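Local coordinates for protein peptide amidase (Stenotrophomonas maltophilia, PDB 1M22) that probably hydrolyses amide bonds as a member of the amidase signature family, at residues A[153-158]-A[169-174]. Residues are numbered along the deposited sequence; the frame is centred on the assembly and turned at random.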
loop_
_atom_site.group_PDB
_atom_site.type_symbol
_atom_site.label_atom_id
_atom_site.label_comp_id
_atom_site.label_asym_id
_atom_site.label_seq_id
_atom_site.Cartn_x
_atom_site.Cartn_y
_atom_site.Cartn_z
ATOM N N ARG A 153 -13.426 7.424 -4.558
ATOM C CA ARG A 153 -13.188 8.109 -5.824
ATOM C C ARG A 153 -11.806 8.728 -5.947
ATOM O O ARG A 153 -11.225 9.175 -4.958
ATOM C CB ARG A 153 -14.248 9.197 -6.025
ATOM C CG ARG A 153 -15.658 8.637 -6.095
ATOM C CD ARG A 153 -16.717 9.720 -6.146
ATOM N NE ARG A 153 -18.052 9.137 -6.268
ATOM C CZ ARG A 153 -18.535 8.590 -7.380
ATOM N NH1 ARG A 153 -17.799 8.548 -8.483
ATOM N NH2 ARG A 153 -19.757 8.077 -7.389
ATOM N N ASN A 154 -11.287 8.758 -7.172
ATOM C CA ASN A 154 -9.981 9.353 -7.435
ATOM C C ASN A 154 -10.143 10.868 -7.297
ATOM O O ASN A 154 -10.975 11.474 -7.976
ATOM C CB ASN A 154 -9.529 9.002 -8.849
ATOM C CG ASN A 154 -8.092 9.375 -9.108
ATOM O OD1 ASN A 154 -7.676 10.508 -8.850
ATOM N ND2 ASN A 154 -7.318 8.423 -9.627
ATOM N N PRO A 155 -9.348 11.504 -6.427
ATOM C CA PRO A 155 -9.469 12.955 -6.247
ATOM C C PRO A 155 -9.066 13.815 -7.439
ATOM O O PRO A 155 -9.428 14.994 -7.505
ATOM C CB PRO A 155 -8.614 13.219 -5.010
ATOM C CG PRO A 155 -7.528 12.192 -5.132
ATOM C CD PRO A 155 -8.276 10.948 -5.579
ATOM N N TYR A 156 -8.323 13.241 -8.380
ATOM C CA TYR A 156 -7.898 13.994 -9.555
ATOM C C TYR A 156 -9.027 14.136 -10.571
ATOM O O TYR A 156 -9.013 15.039 -11.402
ATOM C CB TYR A 156 -6.665 13.345 -10.198
ATOM C CG TYR A 156 -5.421 13.505 -9.351
ATOM C CD1 TYR A 156 -5.169 12.652 -8.277
ATOM C CD2 TYR A 156 -4.542 14.566 -9.571
ATOM C CE1 TYR A 156 -4.073 12.857 -7.439
ATOM C CE2 TYR A 156 -3.446 14.780 -8.739
ATOM C CZ TYR A 156 -3.221 13.923 -7.675
ATOM O OH TYR A 156 -2.146 14.142 -6.836
ATOM N N ARG A 157 -10.003 13.239 -10.485
ATOM C CA ARG A 157 -11.178 13.245 -11.359
ATOM C C ARG A 157 -12.114 12.257 -10.676
ATOM O O ARG A 157 -11.973 11.047 -10.838
ATOM C CB ARG A 157 -10.794 12.777 -12.756
ATOM C CG ARG A 157 -11.856 12.977 -13.806
ATOM C CD ARG A 157 -11.204 12.705 -15.150
ATOM N NE ARG A 157 -10.895 13.946 -15.785
ATOM C CZ ARG A 157 -9.775 14.549 -16.166
ATOM N NH1 ARG A 157 -8.531 14.105 -16.044
ATOM N NH2 ARG A 157 -9.993 15.724 -16.718
ATOM N N ILE A 158 -13.072 12.780 -9.915
ATOM C CA ILE A 158 -13.965 11.938 -9.119
ATOM C C ILE A 158 -14.829 10.906 -9.828
ATOM O O ILE A 158 -15.415 10.042 -9.181
ATOM C CB ILE A 158 -14.839 12.804 -8.171
ATOM C CG1 ILE A 158 -15.703 13.783 -8.967
ATOM C CG2 ILE A 158 -13.942 13.558 -7.202
ATOM C CD1 ILE A 158 -16.934 13.159 -9.593
ATOM N N SER A 169 -6.530 4.533 1.314
ATOM C CA SER A 169 -5.255 5.008 1.825
ATOM C C SER A 169 -4.541 5.894 0.812
ATOM O O SER A 169 -3.994 6.932 1.176
ATOM C CB SER A 169 -4.365 3.833 2.231
ATOM O OG SER A 169 -4.812 3.275 3.458
ATOM N N ALA A 170 -4.556 5.498 -0.458
ATOM C CA ALA A 170 -3.905 6.288 -1.496
ATOM C C ALA A 170 -4.627 7.621 -1.687
ATOM O O ALA A 170 -3.997 8.678 -1.740
ATOM C CB ALA A 170 -3.880 5.514 -2.809
ATOM N N VAL A 171 -5.952 7.567 -1.778
ATOM C CA VAL A 171 -6.745 8.773 -1.962
ATOM C C VAL A 171 -6.592 9.726 -0.780
ATOM O O VAL A 171 -6.424 10.931 -0.968
ATOM C CB VAL A 171 -8.236 8.428 -2.151
ATOM C CG1 VAL A 171 -9.082 9.695 -2.101
ATOM C CG2 VAL A 171 -8.432 7.721 -3.484
ATOM N N ALA A 172 -6.635 9.192 0.437
ATOM C CA ALA A 172 -6.503 10.032 1.624
ATOM C C ALA A 172 -5.177 10.789 1.640
ATOM O O ALA A 172 -5.132 11.977 1.958
ATOM C CB ALA A 172 -6.638 9.187 2.877
ATOM N N VAL A 173 -4.092 10.105 1.300
ATOM C CA VAL A 173 -2.793 10.758 1.286
ATOM C C VAL A 173 -2.725 11.807 0.173
ATOM O O VAL A 173 -2.212 12.909 0.375
ATOM C CB VAL A 173 -1.663 9.717 1.116
ATOM C CG1 VAL A 173 -0.332 10.413 0.882
ATOM C CG2 VAL A 173 -1.586 8.843 2.363
ATOM N N ALA A 174 -3.257 11.472 -0.998
ATOM C CA ALA A 174 -3.244 12.398 -2.129
ATOM C C ALA A 174 -4.075 13.648 -1.866
ATOM O O ALA A 174 -3.742 14.729 -2.349
ATOM C CB ALA A 174 -3.760 11.696 -3.379
#
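P155 and V171 meet where a tight turn rests on the C-terminal part of helix 167-174, at V171 and A174. Both V171 methyls meet P155 CD, which is 3.8 Å from V171 CG1 and 3.9 Å from V171 CG2, the two side chains crossing obliquely. With CG1 anti to the backbone N (chi1 170°), both methyls of V171 face the loop, and they also lie against the peptide oxygen of R153, the nearer being CG2 at 3.5 Å from R153 O. One turn further along the helix, A174 CB faces both P155 CG and Y156 CE1, each 4.2 Å away, and approaches the tyrosine ring obliquely. The tyrosine starts off to the side, but chi1 of -70° swings its ring back toward the helix, and its hydroxyl bonds to R488 O in the C-terminal tail.

The loop's shape comes from its own polar bonds. N154 opens a type I turn closed at R157, and its OD1 accepts from Y156 N (2.8 Å) in the plane of the amide, an Asx turn. N154 ND2 gives hydrogen bonds to S161 O and I196 O, tying the turn to the loop at S161 and the end of helix 191-196. At the far end, R153 NH1 reaches I158 O at 2.9 Å, nearly within the guanidinium plane.

V171 lies about 11 Å from the active-site K86, side chain to side chain, and S169 on the same helix touches that lysine; the helix thus also borders the active site. Apart from the R153 carbonyl, the groups facing each other are apolar (proline, valine, alanine and the tyrosine ring), while hydrogen bonds made within the loop and to outside partners set the turn that presents P155 and Y156.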